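Dally-like, isoform A (Drosophila melanogaster, PDB 6XTZ) is a cell-surface glypican that binds Wnt and Hedgehog proteins and shields the palmitoleate lipid of Wnt so that it can signal at a distance. Local coordinates at residues F6-S11 with Q29-E34; S11-I16 with C236-G241; V36-E41 with C49-E54; R20-I25 with T55-Q60; T243-T248 with D472-S477. The protein carries 5 engineered substitutions. All blocks are in the same frame, centred on the assembly; numbering follows the deposited sequence.

Interaction 1 of 5, residues F6-S11 with Q29-E34; sequences FSPNCS and QKPSNE. With NAG (2-acetamido-2-deoxy-beta-D-glucopyranose), chain B.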
# COMPACT_ATOMS: atom_id res chain seq x y z
N PHE A 6 -27.71 37.19 -24.76
CA PHE A 6 -27.91 37.33 -26.19
C PHE A 6 -27.70 35.97 -26.86
O PHE A 6 -27.13 35.05 -26.27
CB PHE A 6 -26.98 38.39 -26.79
CG PHE A 6 -27.27 39.79 -26.31
CD1 PHE A 6 -28.26 40.55 -26.92
CD2 PHE A 6 -26.57 40.33 -25.25
CE1 PHE A 6 -28.53 41.83 -26.48
CE2 PHE A 6 -26.84 41.62 -24.81
CZ PHE A 6 -27.82 42.37 -25.43
N SER A 7 -28.17 35.87 -28.10
CA SER A 7 -28.18 34.59 -28.79
C SER A 7 -26.76 34.09 -29.04
O SER A 7 -25.89 34.87 -29.42
CB SER A 7 -28.94 34.70 -30.11
OG SER A 7 -30.32 34.89 -29.89
N PRO A 8 -26.51 32.80 -28.84
CA PRO A 8 -25.16 32.26 -29.06
C PRO A 8 -24.83 32.15 -30.54
O PRO A 8 -25.71 32.10 -31.41
CB PRO A 8 -25.22 30.88 -28.40
CG PRO A 8 -26.66 30.50 -28.49
CD PRO A 8 -27.44 31.77 -28.35
N ASN A 9 -23.53 32.09 -30.82
CA ASN A 9 -23.01 31.98 -32.18
C ASN A 9 -22.69 30.51 -32.43
O ASN A 9 -21.61 30.02 -32.07
CB ASN A 9 -21.79 32.86 -32.37
CG ASN A 9 -21.34 32.93 -33.82
OD1 ASN A 9 -22.04 32.48 -34.72
ND2 ASN A 9 -20.17 33.51 -34.05
N CYS A 10 -23.63 29.80 -33.06
CA CYS A 10 -23.44 28.38 -33.32
C CYS A 10 -22.43 28.11 -34.43
O CYS A 10 -21.91 27.00 -34.52
CB CYS A 10 -24.78 27.73 -33.67
SG CYS A 10 -26.07 28.08 -32.47
N SER A 11 -22.14 29.11 -35.26
CA SER A 11 -21.18 28.92 -36.34
C SER A 11 -19.75 28.83 -35.82
O SER A 11 -18.89 28.22 -36.47
CB SER A 11 -21.31 30.05 -37.36
OG SER A 11 -20.37 29.89 -38.42
N GLN A 29 -28.01 24.84 -37.31
CA GLN A 29 -27.30 26.00 -37.84
C GLN A 29 -27.60 27.25 -37.01
O GLN A 29 -26.69 28.03 -36.71
CB GLN A 29 -27.68 26.22 -39.30
CG GLN A 29 -27.45 24.99 -40.17
CD GLN A 29 -28.06 25.13 -41.55
OE1 GLN A 29 -28.79 26.09 -41.83
NE2 GLN A 29 -27.77 24.18 -42.43
N LYS A 30 -28.85 27.44 -36.63
CA LYS A 30 -29.29 28.55 -35.81
C LYS A 30 -29.60 28.08 -34.40
O LYS A 30 -29.89 26.90 -34.17
CB LYS A 30 -30.53 29.21 -36.42
CG LYS A 30 -30.33 29.70 -37.85
CD LYS A 30 -29.14 30.65 -37.94
CE LYS A 30 -28.93 31.13 -39.37
NZ LYS A 30 -30.11 31.87 -39.89
N PRO A 31 -29.54 28.98 -33.41
CA PRO A 31 -29.85 28.58 -32.03
C PRO A 31 -31.26 28.02 -31.91
O PRO A 31 -32.21 28.54 -32.51
CB PRO A 31 -29.69 29.88 -31.24
CG PRO A 31 -28.74 30.69 -32.05
CD PRO A 31 -29.03 30.36 -33.48
N SER A 32 -31.39 26.95 -31.13
CA SER A 32 -32.67 26.30 -30.89
C SER A 32 -33.37 26.97 -29.71
O SER A 32 -32.76 27.20 -28.67
CB SER A 32 -32.48 24.81 -30.61
OG SER A 32 -33.71 24.18 -30.31
N ASN A 33 -34.66 27.28 -29.89
CA ASN A 33 -35.44 27.97 -28.87
C ASN A 33 -36.08 27.02 -27.86
O ASN A 33 -36.70 27.48 -26.90
CB ASN A 33 -36.53 28.82 -29.53
CG ASN A 33 -35.96 29.83 -30.51
OD1 ASN A 33 -35.39 30.85 -30.11
ND2 ASN A 33 -36.13 29.56 -31.80
N GLU A 34 -35.95 25.71 -28.06
CA GLU A 34 -36.48 24.76 -27.09
C GLU A 34 -35.69 24.80 -25.79
O GLU A 34 -34.50 25.15 -25.77
CB GLU A 34 -36.47 23.34 -27.66
CG GLU A 34 -37.61 23.04 -28.61
CD GLU A 34 -37.70 21.57 -28.97
OE1 GLU A 34 -36.84 21.09 -29.73
OE2 GLU A 34 -38.62 20.90 -28.47
C1 NAG B . -19.65 33.63 -35.39
C2 NAG B . -19.00 35.00 -35.60
C3 NAG B . -18.49 35.12 -37.03
C4 NAG B . -17.57 33.95 -37.37
C5 NAG B . -18.27 32.63 -37.08
C6 NAG B . -17.37 31.43 -37.27
C7 NAG B . -19.68 37.02 -34.39
C8 NAG B . -20.75 38.05 -34.21
N2 NAG B . -19.93 36.08 -35.30
O3 NAG B . -17.79 36.35 -37.19
O4 NAG B . -17.20 34.00 -38.74
O5 NAG B . -18.72 32.60 -35.71
O6 NAG B . -16.02 31.73 -36.97
O7 NAG B . -18.64 37.04 -33.74

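Interaction 2 of 5, residues S11-I16 with C236-G241; sequences SAVTHI and CGACKG. With NAG (2-acetamido-2-deoxy-beta-D-glucopyranose), chain B.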
# COMPACT_ATOMS: atom_id res chain seq x y z
N SER A 11 -22.14 29.11 -35.26
CA SER A 11 -21.18 28.92 -36.34
C SER A 11 -19.75 28.83 -35.82
O SER A 11 -18.89 28.22 -36.47
CB SER A 11 -21.31 30.05 -37.36
OG SER A 11 -20.37 29.89 -38.42
N ALA A 12 -19.48 29.43 -34.66
CA ALA A 12 -18.13 29.41 -34.11
C ALA A 12 -17.77 28.07 -33.48
O ALA A 12 -16.59 27.80 -33.26
CB ALA A 12 -17.96 30.52 -33.07
N VAL A 13 -18.76 27.22 -33.19
CA VAL A 13 -18.54 25.96 -32.50
C VAL A 13 -18.98 24.76 -33.33
O VAL A 13 -19.06 23.65 -32.81
CB VAL A 13 -19.25 25.95 -31.13
CG1 VAL A 13 -18.61 26.96 -30.20
CG2 VAL A 13 -20.73 26.24 -31.30
N THR A 14 -19.25 24.95 -34.62
CA THR A 14 -19.69 23.83 -35.45
C THR A 14 -18.58 22.80 -35.62
O THR A 14 -18.87 21.60 -35.74
CB THR A 14 -20.16 24.33 -36.82
OG1 THR A 14 -20.49 23.22 -37.66
CG2 THR A 14 -19.08 25.17 -37.50
N HIS A 15 -17.32 23.22 -35.60
CA HIS A 15 -16.22 22.27 -35.71
C HIS A 15 -16.02 21.50 -34.41
O HIS A 15 -15.59 20.34 -34.45
CB HIS A 15 -14.93 23.00 -36.09
CG HIS A 15 -14.43 23.94 -35.04
ND1 HIS A 15 -14.98 25.18 -34.82
CD2 HIS A 15 -13.42 23.81 -34.14
CE1 HIS A 15 -14.33 25.78 -33.84
NE2 HIS A 15 -13.38 24.98 -33.41
N ILE A 16 -16.33 22.11 -33.27
CA ILE A 16 -16.17 21.43 -31.99
C ILE A 16 -17.13 20.25 -31.89
O ILE A 16 -16.76 19.17 -31.43
CB ILE A 16 -16.38 22.43 -30.83
CG1 ILE A 16 -15.34 23.55 -30.89
CG2 ILE A 16 -16.32 21.71 -29.49
CD1 ILE A 16 -15.50 24.58 -29.80
N CYS A 236 -20.74 21.95 -22.21
CA CYS A 236 -21.79 22.95 -22.33
C CYS A 236 -21.28 24.32 -22.75
O CYS A 236 -22.09 25.18 -23.11
CB CYS A 236 -22.55 23.07 -21.01
SG CYS A 236 -23.57 21.63 -20.63
N GLY A 237 -19.96 24.56 -22.71
CA GLY A 237 -19.44 25.82 -23.20
C GLY A 237 -19.70 26.01 -24.68
O GLY A 237 -20.05 27.11 -25.12
N ALA A 238 -19.57 24.94 -25.47
CA ALA A 238 -19.83 25.04 -26.90
C ALA A 238 -21.31 25.25 -27.19
O ALA A 238 -21.67 25.81 -28.23
CB ALA A 238 -19.32 23.79 -27.62
N CYS A 239 -22.19 24.80 -26.28
CA CYS A 239 -23.62 25.00 -26.48
C CYS A 239 -24.01 26.47 -26.40
O CYS A 239 -25.07 26.85 -26.90
CB CYS A 239 -24.41 24.19 -25.46
SG CYS A 239 -24.15 22.40 -25.58
N LYS A 240 -23.18 27.31 -25.78
CA LYS A 240 -23.39 28.75 -25.76
C LYS A 240 -22.55 29.48 -26.81
O LYS A 240 -22.41 30.70 -26.73
CB LYS A 240 -23.08 29.32 -24.37
CG LYS A 240 -24.15 29.03 -23.32
CD LYS A 240 -23.90 29.85 -22.07
CE LYS A 240 -25.05 29.69 -21.09
NZ LYS A 240 -24.89 30.57 -19.90
N GLY A 241 -22.01 28.76 -27.78
CA GLY A 241 -21.18 29.38 -28.80
C GLY A 241 -19.76 29.68 -28.38
O GLY A 241 -19.02 30.28 -29.16
C1 NAG B . -19.65 33.63 -35.39
C2 NAG B . -19.00 35.00 -35.60
C3 NAG B . -18.49 35.12 -37.03
C4 NAG B . -17.57 33.95 -37.37
C5 NAG B . -18.27 32.63 -37.08
C6 NAG B . -17.37 31.43 -37.27
C7 NAG B . -19.68 37.02 -34.39
C8 NAG B . -20.75 38.05 -34.21
N2 NAG B . -19.93 36.08 -35.30
O3 NAG B . -17.79 36.35 -37.19
O4 NAG B . -17.20 34.00 -38.74
O5 NAG B . -18.72 32.60 -35.71
O6 NAG B . -16.02 31.73 -36.97
O7 NAG B . -18.64 37.04 -33.74

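Interaction 3 of 5, residues V36-E41 with C49-E54; sequences VLRYCE and CTYNME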
# COMPACT_ATOMS: atom_id res chain seq x y z
N VAL A 36 -35.13 22.09 -23.21
CA VAL A 36 -35.29 20.71 -22.77
C VAL A 36 -33.94 20.10 -22.40
O VAL A 36 -33.86 18.90 -22.10
CB VAL A 36 -35.99 19.86 -23.84
CG1 VAL A 36 -37.46 20.25 -23.96
CG2 VAL A 36 -35.28 20.01 -25.18
N LEU A 37 -32.88 20.90 -22.41
CA LEU A 37 -31.57 20.39 -22.04
C LEU A 37 -31.55 20.02 -20.56
O LEU A 37 -32.06 20.75 -19.71
CB LEU A 37 -30.48 21.41 -22.35
CG LEU A 37 -30.25 21.71 -23.84
CD1 LEU A 37 -28.97 22.52 -24.03
CD2 LEU A 37 -30.21 20.42 -24.65
N ARG A 38 -30.95 18.87 -20.26
CA ARG A 38 -30.88 18.33 -18.91
C ARG A 38 -29.73 18.90 -18.10
O ARG A 38 -29.87 19.09 -16.88
CB ARG A 38 -30.76 16.81 -18.95
CG ARG A 38 -31.97 16.10 -19.51
CD ARG A 38 -31.79 14.59 -19.46
NE ARG A 38 -30.82 14.11 -20.45
CZ ARG A 38 -30.52 12.83 -20.63
NH1 ARG A 38 -31.11 11.90 -19.90
NH2 ARG A 38 -29.64 12.48 -21.55
N TYR A 39 -28.59 19.17 -18.73
CA TYR A 39 -27.39 19.57 -18.02
C TYR A 39 -26.94 20.98 -18.37
O TYR A 39 -26.61 21.76 -17.47
CB TYR A 39 -26.26 18.57 -18.29
CG TYR A 39 -26.69 17.13 -18.21
CD1 TYR A 39 -27.25 16.62 -17.05
CD2 TYR A 39 -26.55 16.28 -19.30
CE1 TYR A 39 -27.65 15.30 -16.97
CE2 TYR A 39 -26.95 14.96 -19.23
CZ TYR A 39 -27.50 14.47 -18.06
OH TYR A 39 -27.90 13.16 -17.99
N CYS A 40 -26.91 21.33 -19.65
CA CYS A 40 -26.57 22.69 -20.03
C CYS A 40 -27.74 23.62 -19.71
O CYS A 40 -28.87 23.19 -19.48
CB CYS A 40 -26.23 22.78 -21.52
SG CYS A 40 -24.99 21.60 -22.09
N GLU A 41 -27.44 24.92 -19.70
CA GLU A 41 -28.48 25.92 -19.55
C GLU A 41 -29.25 26.09 -20.85
O GLU A 41 -28.66 26.09 -21.94
CB GLU A 41 -27.88 27.26 -19.11
CG GLU A 41 -28.92 28.33 -18.83
CD GLU A 41 -28.31 29.66 -18.41
OE1 GLU A 41 -27.08 29.81 -18.55
OE2 GLU A 41 -29.06 30.54 -17.95
N CYS A 49 -27.20 23.48 -28.89
CA CYS A 49 -27.20 22.04 -28.68
C CYS A 49 -28.63 21.52 -28.61
O CYS A 49 -29.52 22.19 -28.08
CB CYS A 49 -26.46 21.67 -27.40
SG CYS A 49 -24.68 21.96 -27.49
N THR A 50 -28.84 20.33 -29.16
CA THR A 50 -30.10 19.62 -29.03
C THR A 50 -30.01 18.61 -27.89
O THR A 50 -28.96 18.40 -27.29
CB THR A 50 -30.46 18.92 -30.34
OG1 THR A 50 -29.51 17.88 -30.60
CG2 THR A 50 -30.44 19.91 -31.50
N TYR A 51 -31.15 17.98 -27.61
CA TYR A 51 -31.18 16.96 -26.56
C TYR A 51 -30.33 15.75 -26.94
O TYR A 51 -29.70 15.14 -26.07
CB TYR A 51 -32.63 16.53 -26.31
CG TYR A 51 -32.82 15.62 -25.12
CD1 TYR A 51 -33.10 16.14 -23.86
CD2 TYR A 51 -32.75 14.24 -25.25
CE1 TYR A 51 -33.29 15.31 -22.77
CE2 TYR A 51 -32.94 13.40 -24.17
CZ TYR A 51 -33.21 13.94 -22.93
OH TYR A 51 -33.39 13.11 -21.86
N ASN A 52 -30.29 15.40 -28.23
CA ASN A 52 -29.49 14.26 -28.65
C ASN A 52 -28.00 14.59 -28.65
O ASN A 52 -27.17 13.73 -28.33
CB ASN A 52 -29.93 13.79 -30.04
CG ASN A 52 -31.35 13.24 -30.04
OD1 ASN A 52 -31.75 12.54 -29.12
ND2 ASN A 52 -32.10 13.56 -31.09
N MET A 53 -27.64 15.82 -29.01
CA MET A 53 -26.24 16.23 -28.93
C MET A 53 -25.75 16.22 -27.49
O MET A 53 -24.63 15.79 -27.21
CB MET A 53 -26.05 17.61 -29.54
CG MET A 53 -26.32 17.68 -31.03
SD MET A 53 -26.32 19.38 -31.62
CE MET A 53 -24.69 19.92 -31.11
N GLU A 54 -26.59 16.68 -26.56
CA GLU A 54 -26.21 16.69 -25.15
C GLU A 54 -26.04 15.28 -24.61
O GLU A 54 -25.11 15.01 -23.84
CB GLU A 54 -27.26 17.45 -24.34
CG GLU A 54 -26.89 17.67 -22.89
CD GLU A 54 -28.02 18.26 -22.08
OE1 GLU A 54 -29.19 17.89 -22.33
OE2 GLU A 54 -27.74 19.10 -21.21
O HOH W 1 -29.59 15.49 -22.69

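Interaction 4 of 5, residues R20-I25 with T55-Q60; sequences RGIDAI and TRMAMQ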
# COMPACT_ATOMS: atom_id res chain seq x y z
N ARG A 20 -16.44 16.09 -31.73
CA ARG A 20 -16.97 15.25 -30.66
C ARG A 20 -17.81 14.09 -31.18
O ARG A 20 -18.47 13.41 -30.39
CB ARG A 20 -17.80 16.10 -29.69
CG ARG A 20 -16.98 17.14 -28.93
CD ARG A 20 -17.87 18.10 -28.16
NE ARG A 20 -17.09 19.08 -27.41
CZ ARG A 20 -17.61 20.08 -26.71
NH1 ARG A 20 -18.93 20.24 -26.67
NH2 ARG A 20 -16.83 20.93 -26.06
N GLY A 21 -17.80 13.86 -32.49
CA GLY A 21 -18.53 12.75 -33.07
C GLY A 21 -19.94 13.06 -33.52
O GLY A 21 -20.66 12.13 -33.92
N ILE A 22 -20.36 14.32 -33.48
CA ILE A 22 -21.70 14.71 -33.88
C ILE A 22 -21.71 14.99 -35.37
O ILE A 22 -20.91 15.79 -35.87
CB ILE A 22 -22.18 15.94 -33.08
CG1 ILE A 22 -22.07 15.67 -31.58
CG2 ILE A 22 -23.60 16.30 -33.46
CD1 ILE A 22 -22.44 16.86 -30.72
N ASP A 23 -22.62 14.33 -36.09
CA ASP A 23 -22.72 14.54 -37.53
C ASP A 23 -23.28 15.92 -37.84
O ASP A 23 -24.06 16.48 -37.07
CB ASP A 23 -23.60 13.46 -38.16
CG ASP A 23 -23.06 12.06 -37.93
OD1 ASP A 23 -21.82 11.90 -37.87
OD2 ASP A 23 -23.87 11.12 -37.81
N ALA A 24 -22.87 16.46 -38.99
CA ALA A 24 -23.31 17.80 -39.38
C ALA A 24 -24.82 17.87 -39.59
O ALA A 24 -25.39 18.97 -39.53
CB ALA A 24 -22.59 18.23 -40.66
N ILE A 25 -25.48 16.74 -39.84
CA ILE A 25 -26.93 16.74 -40.02
C ILE A 25 -27.62 17.10 -38.71
O ILE A 25 -28.63 17.82 -38.70
CB ILE A 25 -27.40 15.38 -40.56
CG1 ILE A 25 -26.80 15.11 -41.95
CG2 ILE A 25 -28.92 15.33 -40.63
CD1 ILE A 25 -25.51 14.30 -41.92
N THR A 55 -26.92 14.36 -25.01
CA THR A 55 -26.82 12.98 -24.53
C THR A 55 -25.55 12.31 -25.03
O THR A 55 -24.87 11.61 -24.27
CB THR A 55 -28.05 12.18 -24.95
OG1 THR A 55 -29.23 12.82 -24.43
CG2 THR A 55 -27.98 10.76 -24.42
N ARG A 56 -25.20 12.51 -26.30
CA ARG A 56 -23.98 11.93 -26.84
C ARG A 56 -22.75 12.43 -26.09
O ARG A 56 -21.91 11.64 -25.64
CB ARG A 56 -23.86 12.23 -28.34
CG ARG A 56 -22.47 11.97 -28.90
CD ARG A 56 -22.39 12.27 -30.39
NE ARG A 56 -22.83 11.14 -31.21
CZ ARG A 56 -24.03 11.04 -31.77
NH1 ARG A 56 -24.92 12.00 -31.60
NH2 ARG A 56 -24.33 9.97 -32.49
N MET A 57 -22.63 13.75 -25.95
CA MET A 57 -21.51 14.32 -25.22
C MET A 57 -21.54 13.96 -23.74
O MET A 57 -20.48 13.93 -23.10
CB MET A 57 -21.49 15.84 -25.40
CG MET A 57 -21.38 16.29 -26.85
SD MET A 57 -21.37 18.08 -27.03
CE MET A 57 -22.99 18.51 -26.40
N ALA A 58 -22.72 13.67 -23.19
CA ALA A 58 -22.79 13.25 -21.79
C ALA A 58 -22.18 11.88 -21.59
O ALA A 58 -21.35 11.68 -20.70
CB ALA A 58 -24.24 13.27 -21.31
N MET A 59 -22.58 10.91 -22.41
CA MET A 59 -22.01 9.57 -22.29
C MET A 59 -20.54 9.56 -22.70
O MET A 59 -19.78 8.71 -22.23
CB MET A 59 -22.82 8.58 -23.13
CG MET A 59 -24.30 8.54 -22.75
SD MET A 59 -25.28 7.42 -23.77
CE MET A 59 -25.04 8.15 -25.39
N GLN A 60 -20.13 10.49 -23.56
CA GLN A 60 -18.72 10.58 -23.94
C GLN A 60 -17.87 11.04 -22.76
O GLN A 60 -16.78 10.50 -22.54
CB GLN A 60 -18.56 11.53 -25.12
CG GLN A 60 -17.11 11.82 -25.49
CD GLN A 60 -16.99 12.82 -26.63
OE1 GLN A 60 -17.88 12.93 -27.47
NE2 GLN A 60 -15.88 13.54 -26.66

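Interaction 5 of 5, residues T243-T248 with D472-S477; sequences TEKPCT and DIASSS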
# COMPACT_ATOMS: atom_id res chain seq x y z
N THR A 243 -15.83 28.80 -27.46
CA THR A 243 -14.81 27.85 -27.87
C THR A 243 -13.72 27.65 -26.84
O THR A 243 -12.86 26.78 -27.02
CB THR A 243 -14.17 28.30 -29.20
OG1 THR A 243 -13.52 29.57 -29.01
CG2 THR A 243 -15.23 28.44 -30.28
N GLU A 244 -13.72 28.42 -25.75
CA GLU A 244 -12.65 28.35 -24.77
C GLU A 244 -12.73 27.06 -23.97
O GLU A 244 -13.80 26.47 -23.79
CB GLU A 244 -12.70 29.55 -23.83
CG GLU A 244 -12.29 30.87 -24.45
CD GLU A 244 -13.40 31.51 -25.27
OE1 GLU A 244 -13.14 32.56 -25.89
OE2 GLU A 244 -14.52 30.98 -25.28
N LYS A 245 -11.57 26.62 -23.48
CA LYS A 245 -11.50 25.45 -22.62
C LYS A 245 -12.03 25.78 -21.23
O LYS A 245 -12.10 26.95 -20.84
CB LYS A 245 -10.05 24.96 -22.53
CG LYS A 245 -9.53 24.29 -23.79
CD LYS A 245 -10.35 23.06 -24.15
CE LYS A 245 -9.65 22.21 -25.19
NZ LYS A 245 -9.36 22.96 -26.44
N PRO A 246 -12.43 24.77 -20.47
CA PRO A 246 -12.88 25.02 -19.09
C PRO A 246 -11.73 25.49 -18.22
O PRO A 246 -10.56 25.18 -18.47
CB PRO A 246 -13.40 23.65 -18.63
CG PRO A 246 -13.59 22.85 -19.88
CD PRO A 246 -12.58 23.35 -20.85
N CYS A 247 -12.07 26.25 -17.18
CA CYS A 247 -11.06 26.69 -16.23
C CYS A 247 -10.51 25.50 -15.46
O CYS A 247 -11.21 24.52 -15.20
CB CYS A 247 -11.65 27.72 -15.26
SG CYS A 247 -12.47 29.13 -16.05
N THR A 248 -9.22 25.58 -15.11
CA THR A 248 -8.56 24.46 -14.44
C THR A 248 -9.20 24.16 -13.10
O THR A 248 -9.62 23.03 -12.84
CB THR A 248 -7.07 24.77 -14.28
OG1 THR A 248 -6.47 24.94 -15.57
CG2 THR A 248 -6.37 23.62 -13.55
N ASP A 472 -8.27 15.12 -23.89
CA ASP A 472 -9.72 15.09 -23.95
C ASP A 472 -10.33 16.36 -23.37
O ASP A 472 -11.32 16.88 -23.91
CB ASP A 472 -10.25 13.86 -23.21
CG ASP A 472 -9.58 12.58 -23.67
OD1 ASP A 472 -9.25 12.48 -24.87
OD2 ASP A 472 -9.38 11.68 -22.83
N ILE A 473 -9.76 16.88 -22.29
CA ILE A 473 -10.32 18.06 -21.65
C ILE A 473 -9.42 19.24 -21.93
O ILE A 473 -9.85 20.25 -22.50
CB ILE A 473 -10.51 17.83 -20.14
CG1 ILE A 473 -11.44 16.65 -19.89
CG2 ILE A 473 -11.02 19.08 -19.47
CD1 ILE A 473 -11.72 16.40 -18.44
N ALA A 474 -8.16 19.12 -21.52
CA ALA A 474 -7.12 20.13 -21.77
C ALA A 474 -7.56 21.50 -21.26
O ALA A 474 -7.55 22.50 -21.99
CB ALA A 474 -6.75 20.17 -23.25
N SER A 475 -7.96 21.54 -19.99
CA SER A 475 -8.47 22.77 -19.39
C SER A 475 -7.41 23.87 -19.41
O SER A 475 -6.21 23.61 -19.32
CB SER A 475 -8.92 22.50 -17.96
OG SER A 475 -7.86 22.01 -17.17
N SER A 476 -7.88 25.11 -19.54
CA SER A 476 -6.99 26.25 -19.59
C SER A 476 -6.62 26.70 -18.18
O SER A 476 -7.46 26.76 -17.29
CB SER A 476 -7.64 27.41 -20.35
OG SER A 476 -6.80 28.54 -20.38
N SER A 477 -5.34 27.04 -18.00
CA SER A 477 -4.85 27.45 -16.69
C SER A 477 -5.27 28.86 -16.32
O SER A 477 -5.08 29.27 -15.16
CB SER A 477 -3.33 27.33 -16.63
OG SER A 477 -2.72 28.19 -17.59

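Interaction 1 of 5, residues F6-S11 with Q29-E34
Pro31 carries this contact, meeting Pro8 and Cys10 with its ring. Its CB comes first and lies 4.1 Å from Pro8 CD. The next atom, CG, makes the nearest approach, 3.4 Å from Pro8 O, and also reaches Cys10 SG at 3.8 Å. CD, where the ring closes back to the backbone, sits 3.9 Å from Cys10 SG. The two proline rings slide past each other in opposite directions. Cys10 SG stands anti to its carbonyl carbon (chi1 -52°), which puts it beside Pro31 CG and CD. Cys10 CB lies 3.6 Å from Gln29 O. No hydrogen bond joins the two segments, so the contact is van der Waals packing. Cys10 SG is disulfide-bonded to Cys48, outside both segments, and this bond holds the sulfur against Pro31. Asn9 ND2 carries the N-linked glycan, and Asn9 CB points away from 29-34. No strand takes part. Residues 6-11 are loop before helix 14-19. Residues 29-34 are surface loop on the way to helix 51-110.

Interaction 2 of 5, residues S11-I16 with C236-G241
Val13 and Ile16 face Ala238 and Gly241 across this contact. The 236-241 segment starts with Cys236, whose SG forms a disulfide to Cys40. Ala238 comes two residues later and is the most covered residue of 236-241. Its CB touches both Val13 CB and Ile16 CG2, each at 4.1 Å. Its carbonyl O lies 3.2 Å from Val13 CG2, the branch set between the backbone N and the carbonyl carbon of Val13. The same O accepts a hydrogen bond from Gly241 N at 3.0 Å. Cys239 turns away from Val13 to its disulfide partner Cys49. Lys240 also points away, and its NZ forms a salt bridge with Glu41. Gly241 then closes the segment. Val13 CG1 packs 3.5 Å from Gly241 C, and Ala12 CB lies 4.1 Å from Gly241 O. Ala12 CB is also 3.4 Å from O5 of the glycan. No hydrogen bond crosses between the segments. Gly241 has a positive phi of 80°, where a CB would jam against the carbonyl O of Lys240. It is the C-prime residue of a Schellman motif that ends helix 236-239, and this helix end packs against the start of helix 14-19.

Interaction 3 of 5, residues V36-E41 with C49-E54
Glu54 reaches from helix 51-110 to the backbone of 36-41 and is gripped there by three N-H groups. Its CG is anti to the backbone N (chi1 -173°), with the chain extended beyond. OE1 accepts from Arg38 N at 2.9 Å through its syn lone pair. Cys40 N meets Glu54 OE2 nearly along its C-O axis at 2.8 Å. Tyr39 N reaches Glu54 OE2 from above the carboxylate plane at 2.6 Å. These bonds hold the buried carboxylate and probably favour its charged form. An alanine here would probably leave the three backbone N-H groups without their acceptor and set the 38-40 loop free to shift. Leu37 CD2 packs beside this site, 3.6 Å from Thr50 O. The outer side is more exposed, without a direct Arg38-Tyr51 hydrogen bond. There Arg38 lays one guanidinium face against Tyr51 OH, the guanidinium and ring planes 31° apart. A water bridges Arg38 NE, at 2.9 Å, to Glu54 OE1. At the ring edge, Val36 O lies 3.4 Å from Tyr51 CD1. Cys40 and Cys49 are disulfide-bonded to Cys236 and Cys239. Thr50, the N-cap, forms with Met53 a capping box that starts helix 51-110.

Interaction 4 of 5, residues R20-I25 with T55-Q60
Ile22 overlaps the aliphatic part of Arg56, with CG1 3.6 Å from Arg56 CD. The two side chains slide past each other in opposite directions. Arg56 bends at chi3 (-85°), which turns its NE toward the loop. NE lies 3.6 Å from Gly21 O. Farther out, Arg56 NH1 makes a long, weak ion pair with Glu26. An alanine in place of Arg56 would probably open a gap beside Ile22 CG1 and leave Glu26 without this weak partner. Ile22 also meets Met57. Its CD1 lies 4.0 Å from Met57 SD, and the two side chains cross at about a right angle. Arg20 comes to the same sulfur with a chain extended from CG to NE. Its CD packs 3.7 Å from Met57 SD. Its NH1 gives SD a weak hydrogen bond of 3.3 Å, with the sulfur at the guanidinium edge. NH1 has a second partner in His235 O. Gly21, with phi 92°, is the C-prime residue of the Schellman motif that ends helix 14-19, where the chain enters the loop packed on helix 51-110. The chemistry is mixed. Alkyl chains and a thioether fill the middle, and the one hydrogen bond between the segments is weak. The contact therefore rests mainly on the fit of side chains, while the stronger hydrogen bond of Arg20 NH1 goes to the backbone O of His235.

Interaction 5 of 5, residues T243-T248 with D472-S477
The backbones of 243-248 and 472-477 meet in a single beta bridge between Cys247 and Ser476, with the end-to-end directions of 245-248 and 473-477 63° apart. Ser476 N donates to Pro246 O at 2.9 Å. Thr248 N returns a weak bond to Ser476 O. Thr248 reinforces it with its side chain: OG1, anti to the carbonyl carbon (chi1 -61°), donates to the same oxygen at 2.7 Å. This hydroxyl approaches from above the carbonyl plane, 61° out of it. Ser476 O thus takes two donors from one residue. Ser475 CB lies 3.2 Å from Pro246 O, while its OG is hydrogen-bonded to Cys468 O. Lys245 lays its aliphatic chain over the Ile473-Ala474 end of 472-477. Its CG lies 3.2 Å from Ala474 O, and its CD is 3.3 Å from Ile473 O. Lys245 CE also touches Ala474 CB at 4.0 Å. Cys247 turns its side chain away to a disulfide with Cys483. It is also the N-cap residue of helix 248-258. The contact is an isolated beta bridge between two loops of a mostly helical glypican fold, close to disulfides that tie the same parts of the chain together.

How the interactions relate
All five contacts lie at one end of the elongated, mostly helical glypican core, on the same side of its centre. Interactions 1 to 4 have centres about 9 to 17 Å apart. The centre of interaction 5 lies about 14 Å from that of interaction 2, and the two touch through Thr243. Interactions 3 and 4 share helix 51-110. Interactions 1 and 2 share Ser11 and the glycan, and their segments alternate along the chain. Interaction 3 falls within the span of interaction 4, and both fall within that of interaction 2. Disulfides Cys40-Cys236 and Cys49-Cys239 join interactions 2 and 3. Sequence-distant segments thus form one disulfide-cross-linked lobe at the end of the molecule that holds the N terminus, well away from the lipid pocket.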